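Local coordinates for protein beta-agarase (PDB 6AII) that probably hydrolyses the beta-1,4 linkages of agarose to release neoagarobiose, as a GH16-family beta-agarase whose catalytic domain binds calcium, at residues M137-D142 against L276-K281; A25-D30 against G112-P117; A80-N85 against E303-P308; P61-H66 against A102-C107; E197-T202 against A260-L265. All coordinates share one frame; numbering follows the deposited sequence.

Contact 1. Residues M137-D142 against L276-K281; sequences MISDDD and LTKPMK
With chi1 at 67°, Asp-141 carries CG between its backbone N and carbonyl carbon, while Lys-278 runs extended beyond CG; the two side chains cross at about a right angle and close a salt bridge. NZ of Lys-278 lies 2.7 Å from OD2 of Asp-141, on the syn lone pair of that oxygen. The other oxygen is taken from within the turn: OG of Ser-139 donates to OD1 of Asp-141 at 2.7 Å, and Tyr-143 N also bonds to OD1. Both carboxylate oxygens being held, the group has little freedom to rotate at the type I turn from Ser-139 to Asp-142. A lysine in place of Asp-141 would probably set two like charges against each other and leave Ser-139 OG without this acceptor. At the base of the lysine chain, CB of Lys-278 packs on CB of Ser-139 at 3.6 Å. Ile-138 and Lys-281 form an antiparallel hydrogen-bonded pair, Ile-138 N to Lys-281 O at 3.0 Å and Lys-281 N to Ile-138 O at 2.9 Å. On the buried side, SD of Met-280 rests 3.8 Å from CB of Met-137. Where the strands part, a water accepts from Asp-140 N and donates to Pro-279 O at 2.6 Å. Asp-140 OD1, near the aliphatic end of Lys-281, bonds to His-113. Strand 132-139 is thus flanked by strand 280-287 and by strand 144-151, whose EIDICE sequence is probably the GH16 catalytic signature; strand 97-110 continues the sheet beyond 280-287.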
# COMPACT_ATOMS: atom_id res chain seq x y z
N MET A 137 -3.79 -1.03 -4.85
CA MET A 137 -4.48 -0.70 -6.09
C MET A 137 -5.80 -1.48 -6.12
O MET A 137 -5.85 -2.62 -5.67
CB MET A 137 -3.60 -1.11 -7.28
CG MET A 137 -2.21 -0.49 -7.21
SD MET A 137 -1.35 -0.52 -8.81
CE MET A 137 -1.16 -2.26 -9.01
N ILE A 138 -6.84 -0.89 -6.71
CA ILE A 138 -8.12 -1.65 -6.76
C ILE A 138 -8.92 -1.22 -7.99
O ILE A 138 -8.81 -0.09 -8.46
CB ILE A 138 -8.97 -1.46 -5.49
CG1 ILE A 138 -10.16 -2.44 -5.49
CG2 ILE A 138 -9.41 -0.07 -5.29
CD1 ILE A 138 -10.53 -2.91 -4.13
N SER A 139 -9.60 -2.23 -8.53
CA SER A 139 -10.50 -1.99 -9.70
C SER A 139 -11.72 -1.17 -9.29
O SER A 139 -12.12 -1.09 -8.13
CB SER A 139 -10.85 -3.34 -10.30
OG SER A 139 -11.69 -4.08 -9.43
N ASP A 140 -12.32 -0.50 -10.29
CA ASP A 140 -13.43 0.38 -10.01
C ASP A 140 -14.62 -0.36 -9.38
O ASP A 140 -15.34 0.24 -8.59
CB ASP A 140 -13.95 1.03 -11.29
CG ASP A 140 -13.05 2.07 -11.90
OD1 ASP A 140 -11.98 2.39 -11.32
OD2 ASP A 140 -13.44 2.59 -12.98
N ASP A 141 -14.75 -1.64 -9.67
CA ASP A 141 -15.87 -2.43 -9.13
C ASP A 141 -15.50 -3.12 -7.82
O ASP A 141 -16.31 -3.83 -7.28
CB ASP A 141 -16.38 -3.42 -10.16
CG ASP A 141 -15.43 -4.53 -10.53
OD1 ASP A 141 -14.31 -4.58 -9.97
OD2 ASP A 141 -15.81 -5.37 -11.39
N ASP A 142 -14.28 -2.86 -7.31
CA ASP A 142 -13.86 -3.43 -6.04
C ASP A 142 -13.67 -4.95 -6.07
O ASP A 142 -13.52 -5.57 -5.01
CB ASP A 142 -14.77 -3.06 -4.87
CG ASP A 142 -14.75 -1.59 -4.53
OD1 ASP A 142 -13.69 -0.93 -4.70
OD2 ASP A 142 -15.81 -1.11 -4.09
N LEU A 276 -6.09 -11.58 -13.07
CA LEU A 276 -6.19 -10.16 -12.68
C LEU A 276 -6.13 -9.29 -13.93
O LEU A 276 -5.05 -9.16 -14.49
CB LEU A 276 -4.99 -9.82 -11.78
CG LEU A 276 -5.05 -10.38 -10.37
CD1 LEU A 276 -3.72 -10.14 -9.64
CD2 LEU A 276 -6.17 -9.76 -9.62
N THR A 277 -7.24 -8.69 -14.35
CA THR A 277 -7.25 -7.94 -15.60
C THR A 277 -7.80 -6.54 -15.46
O THR A 277 -7.64 -5.75 -16.39
CB THR A 277 -8.10 -8.63 -16.69
OG1 THR A 277 -9.47 -8.67 -16.30
CG2 THR A 277 -7.63 -10.03 -16.99
N LYS A 278 -8.57 -6.23 -14.41
CA LYS A 278 -9.36 -5.02 -14.45
C LYS A 278 -8.49 -3.79 -14.17
O LYS A 278 -7.66 -3.84 -13.23
CB LYS A 278 -10.48 -5.10 -13.44
CG LYS A 278 -11.53 -6.14 -13.80
CD LYS A 278 -12.63 -6.30 -12.79
CE LYS A 278 -13.67 -7.25 -13.36
NZ LYS A 278 -14.64 -7.58 -12.31
N PRO A 279 -8.68 -2.70 -14.86
CA PRO A 279 -7.87 -1.47 -14.58
C PRO A 279 -8.03 -1.06 -13.12
O PRO A 279 -9.12 -1.14 -12.59
CB PRO A 279 -8.42 -0.39 -15.51
CG PRO A 279 -8.85 -1.23 -16.71
CD PRO A 279 -9.49 -2.45 -16.08
N MET A 280 -6.92 -0.57 -12.54
CA MET A 280 -6.93 -0.23 -11.14
C MET A 280 -6.47 1.20 -10.89
O MET A 280 -5.53 1.71 -11.56
CB MET A 280 -6.04 -1.18 -10.36
CG MET A 280 -6.46 -2.60 -10.47
SD MET A 280 -5.46 -3.67 -9.37
CE MET A 280 -6.06 -5.26 -9.89
N LYS A 281 -7.07 1.82 -9.86
CA LYS A 281 -6.59 3.11 -9.33
C LYS A 281 -5.55 2.79 -8.24
O LYS A 281 -5.67 1.72 -7.63
CB LYS A 281 -7.69 3.96 -8.72
CG LYS A 281 -8.67 4.50 -9.76
CD LYS A 281 -9.77 5.32 -9.16
CE LYS A 281 -10.69 5.86 -10.24
NZ LYS A 281 -11.67 6.77 -9.61
O HOH W 1 -11.65 -0.89 -13.25

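Contact 2. Residues A25-D30 against G112-P117; sequences ADMSDD and GHVQYP. With CA (calcium ion), chain B.
OD2 of Asp-26 accepts at 2.7 Å from a water that itself accepts from N of His-113 at 3.0 Å; the same oxygen lies near CA of Gly-112. OD1 of this carboxylate is taken by Gln-24, so both of its oxygens have partners. The contact joins two loops of the GH16 jelly-roll sandwich: 25-30 follows strand 19-23 of one sheet, and 112-117 leads from strand 97-110 of the other sheet to strand 118-125 of the first. A second water bridges the main chains, accepting from Gly-112 N at 3.0 Å and lying beside Asp-26 O. No direct hydrogen bond spans the loops. The apolar part belongs to Met-27, whose chain bends at chi2 (-66°) and again at chi3 (-80°). The first bend places SD of Met-27 3.6 Å from C of Gly-112, which has no side chain in the way; the second carries CE of Met-27 to 3.8 Å from CG1 of Val-114. Met-27 and Val-114 both also touch Val-320 of strand 312-325, inside the sandwich. Three residues beyond Met-27, the loop enters the calcium site shared with Asp-5, Asn-32, Gly-74 and Asp-316: the carbonyl O of Asp-30 meets the calcium ion at 2.3 Å.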
# COMPACT_ATOMS: atom_id res chain seq x y z
N ALA A 25 2.83 9.05 -17.76
CA ALA A 25 2.85 10.40 -17.14
C ALA A 25 1.69 10.66 -16.15
O ALA A 25 1.91 11.37 -15.18
CB ALA A 25 2.82 11.42 -18.25
N ASP A 26 0.50 10.14 -16.39
CA ASP A 26 -0.67 10.54 -15.62
C ASP A 26 -0.68 9.88 -14.24
O ASP A 26 -1.48 10.24 -13.40
CB ASP A 26 -1.97 10.29 -16.36
CG ASP A 26 -2.42 8.86 -16.50
OD1 ASP A 26 -1.60 7.94 -16.37
OD2 ASP A 26 -3.58 8.67 -16.86
N MET A 27 0.26 8.98 -14.03
CA MET A 27 0.31 8.21 -12.75
C MET A 27 1.69 8.36 -12.11
O MET A 27 2.03 7.57 -11.25
CB MET A 27 0.03 6.73 -13.00
CG MET A 27 -1.42 6.41 -13.37
SD MET A 27 -2.51 6.75 -11.99
CE MET A 27 -2.25 5.26 -11.02
N SER A 28 2.51 9.33 -12.54
CA SER A 28 3.85 9.52 -12.08
C SER A 28 4.03 10.95 -11.58
O SER A 28 3.51 11.92 -12.20
CB SER A 28 4.92 9.20 -13.16
OG SER A 28 4.77 7.89 -13.68
N ASP A 29 4.72 11.13 -10.43
CA ASP A 29 4.86 12.45 -9.81
C ASP A 29 6.00 12.40 -8.81
O ASP A 29 6.01 11.43 -8.00
CB ASP A 29 3.55 12.86 -9.15
CG ASP A 29 3.45 14.33 -8.79
OD1 ASP A 29 4.48 15.04 -8.70
OD2 ASP A 29 2.27 14.78 -8.69
N ASP A 30 6.93 13.38 -8.84
CA ASP A 30 7.94 13.44 -7.78
C ASP A 30 7.73 14.53 -6.72
O ASP A 30 8.59 14.75 -5.89
CB ASP A 30 9.35 13.47 -8.38
CG ASP A 30 9.65 14.59 -9.35
OD1 ASP A 30 8.78 15.44 -9.59
OD2 ASP A 30 10.82 14.59 -9.79
N GLY A 112 -6.09 8.49 -12.48
CA GLY A 112 -5.82 7.54 -13.52
C GLY A 112 -5.86 6.09 -13.05
O GLY A 112 -6.08 5.81 -11.84
N HIS A 113 -5.71 5.22 -14.05
CA HIS A 113 -5.67 3.82 -13.87
C HIS A 113 -4.38 3.21 -14.43
O HIS A 113 -3.76 3.72 -15.38
CB HIS A 113 -6.86 3.09 -14.53
CG HIS A 113 -8.18 3.43 -13.96
ND1 HIS A 113 -8.82 4.63 -14.24
CD2 HIS A 113 -9.03 2.71 -13.21
CE1 HIS A 113 -9.99 4.66 -13.59
NE2 HIS A 113 -10.15 3.47 -12.98
N VAL A 114 -4.05 2.03 -13.91
CA VAL A 114 -3.08 1.17 -14.55
C VAL A 114 -3.70 -0.18 -14.88
O VAL A 114 -4.69 -0.59 -14.28
CB VAL A 114 -1.82 1.01 -13.67
CG1 VAL A 114 -1.20 2.35 -13.31
CG2 VAL A 114 -2.14 0.26 -12.41
N GLN A 115 -3.09 -0.85 -15.84
CA GLN A 115 -3.45 -2.20 -16.24
C GLN A 115 -2.21 -2.92 -16.74
O GLN A 115 -1.29 -2.28 -17.37
CB GLN A 115 -4.54 -2.13 -17.34
CG GLN A 115 -4.96 -3.47 -17.86
CD GLN A 115 -6.11 -3.33 -18.82
OE1 GLN A 115 -6.06 -2.50 -19.74
NE2 GLN A 115 -7.14 -4.15 -18.62
N TYR A 116 -2.17 -4.23 -16.57
CA TYR A 116 -1.05 -5.02 -16.99
C TYR A 116 -0.83 -4.80 -18.50
O TYR A 116 -1.83 -4.58 -19.20
CB TYR A 116 -1.28 -6.52 -16.78
CG TYR A 116 -2.26 -7.18 -17.72
CD1 TYR A 116 -3.61 -7.10 -17.47
CD2 TYR A 116 -1.83 -7.72 -18.92
CE1 TYR A 116 -4.53 -7.61 -18.38
CE2 TYR A 116 -2.75 -8.22 -19.83
CZ TYR A 116 -4.09 -8.17 -19.55
OH TYR A 116 -5.05 -8.68 -20.41
N PRO A 117 0.37 -4.95 -18.98
CA PRO A 117 1.66 -5.03 -18.28
C PRO A 117 2.06 -3.65 -17.74
O PRO A 117 2.10 -2.58 -18.44
CB PRO A 117 2.68 -5.58 -19.30
CG PRO A 117 2.14 -5.08 -20.63
CD PRO A 117 0.64 -4.90 -20.44
CA CA B . 10.27 14.37 -4.30
O HOH W 2 -3.73 10.15 -11.76
O HOH W 3 -4.99 6.42 -16.65
O HOH W 4 12.38 15.37 -3.38

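Contact 3. Residues A80-N85 against E303-P308; sequences ASRNGN and EIYGRP
Arg-82 and Tyr-305 cross at about a right angle, the guanidinium and phenol planes standing 79° apart, and CG2 of Ile-304 fits between them. That methyl lies over one face of the guanidinium, 3.9 Å from NH1 of Arg-82 and offset toward the rim, and also over the centre of one face of the Tyr-305 ring. The phenol end crosses the start of the arginine chain, OH of Tyr-305 being 3.4 Å from CG of Arg-82, and donates to the carbonyl O of Arg-82 at 2.8 Å. This donor stands above the carbonyl plane, while the carbonyl oxygen lies in the plane of the ring at its edge. The last turn of helix 301-306 is thereby set against a crossover of the jelly-roll sandwich, since loop 80-85 passes from strand 75-79 of one sheet to strand 86-90 of the other. Arg-82 reaches on to a salt bridge with Asp-301 through NH1 and to Thr-103 and Pro-299 through NH2. With CG1 anti to the backbone N (chi1 -161°) and CD1 anti to CA (chi2 160°), CD1 of Ile-304 meets CA of Ser-81 at 3.8 Å and CB of Ala-80 at 4.1 Å. Farther along, one water donates to Ala-80 O at 2.6 Å and to Pro-308 O at 3.2 Å.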
# COMPACT_ATOMS: atom_id res chain seq x y z
N ALA A 80 -1.34 12.11 10.16
CA ALA A 80 -2.17 11.73 11.34
C ALA A 80 -2.14 12.87 12.35
O ALA A 80 -1.06 13.29 12.82
CB ALA A 80 -1.73 10.42 11.96
N SER A 81 -3.34 13.22 12.84
CA SER A 81 -3.45 14.26 13.86
C SER A 81 -4.66 13.95 14.75
O SER A 81 -5.38 12.98 14.48
CB SER A 81 -3.57 15.60 13.21
OG SER A 81 -4.70 15.68 12.36
N ARG A 82 -4.80 14.70 15.81
CA ARG A 82 -5.86 14.36 16.80
C ARG A 82 -6.46 15.64 17.37
O ARG A 82 -5.79 16.32 18.16
CB ARG A 82 -5.31 13.41 17.87
CG ARG A 82 -6.38 13.00 18.90
CD ARG A 82 -5.93 11.86 19.74
NE ARG A 82 -5.78 10.62 19.02
CZ ARG A 82 -4.96 9.65 19.34
NH1 ARG A 82 -4.26 9.73 20.48
NH2 ARG A 82 -4.79 8.63 18.50
N ASN A 83 -7.72 15.83 17.08
CA ASN A 83 -8.44 17.05 17.60
C ASN A 83 -9.18 16.72 18.90
O ASN A 83 -9.75 17.64 19.48
CB ASN A 83 -9.37 17.65 16.57
CG ASN A 83 -10.44 16.72 16.06
OD1 ASN A 83 -10.81 15.80 16.77
ND2 ASN A 83 -10.87 16.97 14.84
N GLY A 84 -9.21 15.47 19.37
CA GLY A 84 -9.92 15.14 20.57
C GLY A 84 -11.33 14.59 20.36
O GLY A 84 -11.88 14.00 21.33
N ASN A 85 -11.88 14.70 19.18
CA ASN A 85 -13.20 14.15 18.89
C ASN A 85 -13.16 12.63 18.94
O ASN A 85 -12.10 12.02 18.67
CB ASN A 85 -13.72 14.59 17.53
CG ASN A 85 -14.04 16.06 17.46
OD1 ASN A 85 -14.09 16.70 18.49
ND2 ASN A 85 -14.11 16.55 16.25
N GLU A 303 2.48 10.14 22.08
CA GLU A 303 3.16 9.93 20.79
C GLU A 303 2.73 10.98 19.77
O GLU A 303 3.57 11.63 19.11
CB GLU A 303 2.85 8.52 20.29
CG GLU A 303 3.56 7.41 21.05
CD GLU A 303 2.93 6.02 20.93
OE1 GLU A 303 1.94 5.83 20.21
OE2 GLU A 303 3.47 5.07 21.57
N ILE A 304 1.45 11.10 19.50
CA ILE A 304 0.98 11.95 18.38
C ILE A 304 1.23 13.43 18.64
O ILE A 304 1.52 14.17 17.69
CB ILE A 304 -0.48 11.64 18.01
CG1 ILE A 304 -0.82 12.13 16.61
CG2 ILE A 304 -1.49 12.15 19.07
CD1 ILE A 304 -2.06 11.47 15.96
N TYR A 305 1.12 13.88 19.90
CA TYR A 305 1.43 15.28 20.21
C TYR A 305 2.92 15.48 20.51
O TYR A 305 3.40 16.55 20.24
CB TYR A 305 0.62 15.73 21.43
CG TYR A 305 -0.87 15.68 21.23
CD1 TYR A 305 -1.47 16.11 20.07
CD2 TYR A 305 -1.69 15.14 22.22
CE1 TYR A 305 -2.84 16.05 19.89
CE2 TYR A 305 -3.07 15.05 22.05
CZ TYR A 305 -3.65 15.55 20.90
OH TYR A 305 -5.01 15.50 20.73
N GLY A 306 3.64 14.49 20.95
CA GLY A 306 5.03 14.66 21.25
C GLY A 306 5.91 14.61 20.03
O GLY A 306 6.98 15.28 19.97
N ARG A 307 5.53 13.79 19.05
CA ARG A 307 6.31 13.67 17.82
C ARG A 307 5.40 13.76 16.59
O ARG A 307 5.28 12.82 15.79
CB ARG A 307 6.99 12.30 17.81
CG ARG A 307 7.89 12.07 19.01
CD ARG A 307 8.67 10.78 18.98
NE ARG A 307 7.84 9.61 19.27
CZ ARG A 307 7.40 8.70 18.38
NH1 ARG A 307 7.69 8.82 17.08
NH2 ARG A 307 6.63 7.71 18.82
N PRO A 308 4.84 14.93 16.35
CA PRO A 308 3.93 15.15 15.22
C PRO A 308 4.55 14.85 13.86
O PRO A 308 3.90 14.30 12.98
CB PRO A 308 3.48 16.62 15.34
CG PRO A 308 4.50 17.26 16.27
CD PRO A 308 5.00 16.16 17.16
O HOH W 5 0.84 15.03 13.22

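Contact 4. Residues P61-H66 against A102-C107; sequences PTQWRH and ATQMGC
The indole of Trp-64 is clasped between Cys-107 and Thr-62, and this buried side is the dense part of the contact. CB of Cys-107 sits almost exactly over the five-membered ring of Trp-64, 3.6 Å from its centroid, in a CH-pi contact. Because SG is anti to the backbone N (chi1 -179°), SG of Cys-107 lies over the six-membered ring of Trp-64, 4.1 Å from its centroid, a sulfur-aromatic contact. CG2 of Thr-62 covers the opposite face, offset toward the rim, and also touches SD of Met-105 at 3.8 Å. CB of Met-105 closes on CD1 of Trp-64 at 3.9 Å, while NE1 of the indole bonds to Ile-286 O of the next strand. Strand 62-64 runs parallel to strand 103-105, an exception in a sandwich sheet whose other pairings are antiparallel. The ladder has Thr-103 N on Pro-61 O, Gln-63 N on Thr-103 O, Met-105 N on Gln-63 O and Arg-65 N on Met-105 O.

The other face carries Gln-63 and Gln-104, with the partly exposed Arg-65 folding over it, and is polar and looser. The two glutamines lie side by side, pointing the same way, their amide planes 56° apart; NE2 of Gln-104 donates to OE1 of Gln-63 at 2.8 Å. The guanidinium of Arg-65 covers CB of Gln-63, its NH1 bonding to Trp-64 O at 2.9 Å and forming a salt bridge with Asp-57. Past Arg-65 the chains separate, and a water accepts from Cys-107 N at 3.0 Å and lies 2.9 Å from Arg-65 O.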
# COMPACT_ATOMS: atom_id res chain seq x y z
N PRO A 61 -11.35 3.83 14.15
CA PRO A 61 -11.44 5.22 14.63
C PRO A 61 -10.73 6.23 13.70
O PRO A 61 -10.55 7.37 14.09
CB PRO A 61 -10.80 5.19 16.01
CG PRO A 61 -9.72 4.13 15.86
CD PRO A 61 -10.35 3.12 14.95
N THR A 62 -10.39 5.75 12.52
CA THR A 62 -9.89 6.63 11.47
C THR A 62 -10.96 7.68 11.08
O THR A 62 -12.14 7.33 10.86
CB THR A 62 -9.54 5.82 10.21
OG1 THR A 62 -8.71 4.69 10.55
CG2 THR A 62 -8.95 6.71 9.12
N GLN A 63 -10.52 8.94 10.89
CA GLN A 63 -11.31 9.97 10.28
C GLN A 63 -10.51 10.64 9.16
O GLN A 63 -9.74 11.55 9.42
CB GLN A 63 -11.72 11.07 11.28
CG GLN A 63 -12.83 10.60 12.22
CD GLN A 63 -13.30 11.66 13.19
OE1 GLN A 63 -12.57 12.55 13.61
NE2 GLN A 63 -14.59 11.54 13.55
N TRP A 64 -10.67 10.12 7.96
CA TRP A 64 -9.99 10.72 6.79
C TRP A 64 -10.53 12.12 6.61
O TRP A 64 -11.77 12.31 6.72
CB TRP A 64 -10.20 9.91 5.53
CG TRP A 64 -9.45 8.62 5.50
CD1 TRP A 64 -8.21 8.36 6.02
CD2 TRP A 64 -9.91 7.40 4.93
NE1 TRP A 64 -7.88 7.06 5.78
CE2 TRP A 64 -8.90 6.44 5.13
CE3 TRP A 64 -11.06 7.03 4.24
CZ2 TRP A 64 -8.99 5.14 4.67
CZ3 TRP A 64 -11.16 5.72 3.81
CH2 TRP A 64 -10.15 4.80 4.01
N ARG A 65 -9.62 13.07 6.38
CA ARG A 65 -10.00 14.45 6.20
C ARG A 65 -9.21 14.96 5.01
O ARG A 65 -8.02 14.71 4.93
CB ARG A 65 -9.69 15.27 7.44
CG ARG A 65 -10.57 14.96 8.65
CD ARG A 65 -12.01 15.32 8.38
NE ARG A 65 -12.89 15.04 9.53
CZ ARG A 65 -13.66 13.96 9.68
NH1 ARG A 65 -13.62 12.94 8.82
NH2 ARG A 65 -14.51 13.94 10.72
N HIS A 66 -9.86 15.77 4.19
CA HIS A 66 -9.17 16.35 3.04
C HIS A 66 -7.91 17.11 3.50
O HIS A 66 -6.84 17.05 2.82
CB HIS A 66 -10.09 17.35 2.32
CG HIS A 66 -11.23 16.67 1.65
ND1 HIS A 66 -12.50 16.61 2.23
CD2 HIS A 66 -11.31 15.94 0.53
CE1 HIS A 66 -13.29 15.88 1.47
NE2 HIS A 66 -12.62 15.54 0.38
N ALA A 102 -10.69 9.61 18.13
CA ALA A 102 -10.40 9.42 16.72
C ALA A 102 -8.97 9.90 16.38
O ALA A 102 -8.31 10.63 17.15
CB ALA A 102 -11.39 10.18 15.89
N THR A 103 -8.53 9.46 15.22
CA THR A 103 -7.32 10.05 14.63
C THR A 103 -7.69 10.55 13.24
O THR A 103 -8.13 9.75 12.37
CB THR A 103 -6.16 9.03 14.63
OG1 THR A 103 -6.00 8.44 15.90
CG2 THR A 103 -4.86 9.65 14.13
N GLN A 104 -7.51 11.84 12.96
CA GLN A 104 -7.74 12.38 11.67
C GLN A 104 -6.56 12.01 10.78
O GLN A 104 -5.42 12.07 11.29
CB GLN A 104 -7.95 13.89 11.72
CG GLN A 104 -9.25 14.30 12.45
CD GLN A 104 -9.13 14.22 13.94
OE1 GLN A 104 -8.19 14.77 14.57
NE2 GLN A 104 -10.10 13.49 14.58
N MET A 105 -6.88 11.56 9.59
CA MET A 105 -5.85 10.90 8.77
C MET A 105 -6.07 11.24 7.32
O MET A 105 -7.04 11.85 6.96
CB MET A 105 -5.92 9.39 8.99
CG MET A 105 -5.35 8.98 10.34
SD MET A 105 -5.48 7.19 10.61
CE MET A 105 -3.95 6.80 11.40
N GLY A 106 -5.14 10.87 6.45
CA GLY A 106 -5.30 11.16 5.05
C GLY A 106 -5.39 9.93 4.18
O GLY A 106 -4.92 8.81 4.53
N CYS A 107 -5.97 10.13 2.99
CA CYS A 107 -6.17 9.10 2.02
C CYS A 107 -6.10 9.75 0.64
O CYS A 107 -6.69 10.82 0.46
CB CYS A 107 -7.52 8.42 2.27
SG CYS A 107 -7.86 7.09 1.12
O HOH W 6 -7.64 12.60 2.95

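Contact 5. Residues E197-T202 against A260-L265; sequences EGVYGT and ADFNVL
Phe-262 leans toward Glu-197 and Val-199, its ring reaching them with the far end. From CB, chi1 of 49° sets CG between the backbone N and the carbonyl carbon, and chi2 of 85° turns the ring so that one face lies over Ala-260 of its own loop, with CB of Ala-260 3.7 Å from the plane and beneath its centre. Farther out, CE1 of Phe-262 meets CG2 of Val-199 at 3.7 Å, the methyl approaching at the ring edge, near its plane. CE2 of Phe-262, across the tip from CE1, is 3.8 Å from Glu-197 O. The tip, CZ of Phe-262, comes to 3.1 Å from Glu-197 O and also lies 3.9 Å from CG2 of Val-199. The ring additionally makes a cation-pi contact with Lys-267, whose ammonium forms a salt bridge with Glu-197 OE1; Tyr-268 OH bonds to that same oxygen. An alanine at Phe-262 would probably open a gap beside CG2 of Val-199 and leave Lys-267 without its aromatic partner. CG2 of Val-199 also meets CG1 of Val-264 at 3.9 Å, and so links the ring to the buried part of the contact. Tyr-246 touches both valines, and Tyr-191 packs on Val-199 while its OH bonds to Val-264 O. No hydrogen bond joins the two segments. Loop 197-202 joins strands 189-191 and 203-204 of one sheet, and loop 260-265 leaves strand 255-259 of the other: an apolar meeting of inter-strand loops at one end of the GH16 jelly-roll sandwich.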
# COMPACT_ATOMS: atom_id res chain seq x y z
N GLU A 197 -4.34 -20.48 3.10
CA GLU A 197 -4.70 -20.91 1.75
C GLU A 197 -3.56 -21.70 1.10
O GLU A 197 -3.69 -22.13 -0.06
CB GLU A 197 -5.06 -19.69 0.91
CG GLU A 197 -6.28 -18.94 1.34
CD GLU A 197 -7.62 -19.55 0.90
OE1 GLU A 197 -7.62 -20.73 0.44
OE2 GLU A 197 -8.62 -18.81 0.96
N GLY A 198 -2.46 -21.91 1.79
CA GLY A 198 -1.35 -22.65 1.27
C GLY A 198 -0.43 -21.87 0.36
O GLY A 198 0.28 -22.44 -0.45
N VAL A 199 -0.37 -20.54 0.56
CA VAL A 199 0.56 -19.72 -0.18
C VAL A 199 1.37 -18.88 0.84
O VAL A 199 0.80 -17.96 1.44
CB VAL A 199 -0.16 -18.82 -1.22
CG1 VAL A 199 0.85 -18.05 -2.05
CG2 VAL A 199 -1.10 -19.60 -2.14
N TYR A 200 2.64 -19.23 1.02
CA TYR A 200 3.50 -18.80 2.08
C TYR A 200 4.30 -17.53 1.72
O TYR A 200 4.49 -17.20 0.54
CB TYR A 200 4.40 -19.96 2.50
CG TYR A 200 3.56 -21.15 2.91
CD1 TYR A 200 2.78 -21.08 4.05
CD2 TYR A 200 3.51 -22.28 2.12
CE1 TYR A 200 1.96 -22.14 4.41
CE2 TYR A 200 2.70 -23.34 2.47
CZ TYR A 200 1.90 -23.25 3.58
OH TYR A 200 1.11 -24.32 3.91
N GLY A 201 4.79 -16.86 2.76
CA GLY A 201 5.74 -15.78 2.59
C GLY A 201 5.09 -14.42 2.38
O GLY A 201 5.81 -13.43 2.22
N THR A 202 3.76 -14.30 2.46
CA THR A 202 3.09 -13.04 2.12
C THR A 202 3.44 -11.94 3.14
O THR A 202 3.26 -10.74 2.83
CB THR A 202 1.56 -13.18 2.04
OG1 THR A 202 1.09 -13.61 3.32
CG2 THR A 202 1.13 -14.10 0.91
N ALA A 260 2.01 -24.92 -6.21
CA ALA A 260 0.72 -25.26 -5.59
C ALA A 260 -0.11 -26.10 -6.56
O ALA A 260 0.20 -26.17 -7.75
CB ALA A 260 -0.03 -24.02 -5.19
N ASP A 261 -1.16 -26.74 -6.01
CA ASP A 261 -2.04 -27.58 -6.82
C ASP A 261 -3.18 -26.75 -7.40
O ASP A 261 -4.10 -27.31 -7.99
CB ASP A 261 -2.69 -28.69 -5.98
CG ASP A 261 -1.75 -29.83 -5.61
OD1 ASP A 261 -0.71 -30.01 -6.30
OD2 ASP A 261 -2.08 -30.55 -4.63
N PHE A 262 -3.12 -25.43 -7.23
CA PHE A 262 -4.15 -24.51 -7.67
C PHE A 262 -3.45 -23.24 -8.18
O PHE A 262 -2.23 -23.07 -7.96
CB PHE A 262 -5.09 -24.15 -6.50
CG PHE A 262 -4.35 -23.74 -5.25
CD1 PHE A 262 -3.94 -22.42 -5.08
CD2 PHE A 262 -4.01 -24.67 -4.27
CE1 PHE A 262 -3.24 -22.04 -3.93
CE2 PHE A 262 -3.31 -24.29 -3.13
CZ PHE A 262 -2.91 -22.97 -2.97
N ASN A 263 -4.19 -22.44 -8.91
CA ASN A 263 -3.69 -21.14 -9.38
C ASN A 263 -3.55 -20.23 -8.15
O ASN A 263 -4.53 -20.04 -7.43
CB ASN A 263 -4.62 -20.57 -10.43
CG ASN A 263 -4.13 -19.25 -11.00
OD1 ASN A 263 -4.20 -18.24 -10.30
ND2 ASN A 263 -3.66 -19.25 -12.24
N VAL A 264 -2.37 -19.64 -7.92
CA VAL A 264 -2.20 -18.87 -6.65
C VAL A 264 -2.68 -17.43 -6.79
O VAL A 264 -2.84 -16.81 -5.72
CB VAL A 264 -0.74 -18.91 -6.17
CG1 VAL A 264 -0.29 -20.32 -5.89
CG2 VAL A 264 0.21 -18.18 -7.12
N LEU A 265 -3.00 -16.95 -8.00
CA LEU A 265 -3.62 -15.63 -8.16
C LEU A 265 -5.13 -15.66 -7.97
O LEU A 265 -5.68 -14.73 -7.43
CB LEU A 265 -3.27 -14.99 -9.48
CG LEU A 265 -1.76 -14.75 -9.46
CD1 LEU A 265 -1.00 -15.78 -10.27
CD2 LEU A 265 -1.38 -13.34 -9.72

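In the fold
Contacts 1 and 2 adjoin, their centres 13 Å apart, and touch where NE2 of Gln-115 reaches O of Thr-277 at 2.8 Å. Contacts 3 and 4 form another pair, centres 11 Å apart, in which N of Asn-83 lies 2.8 Å from OE1 of Gln-104. Contacts 1 and 4 share the mixed sheet through strands 280-287 and 97-110, though their centres are 24 Å apart. Contact 5 meets contact 1 through Leu-265 and Leu-276 and lies farthest from contact 3, about 40 Å between centres. The calcium ion is bound at the Asp-30 end of segment 25-30, away from where contact 2 touches, while contact 1 borders the strand probably carrying the catalytic signature.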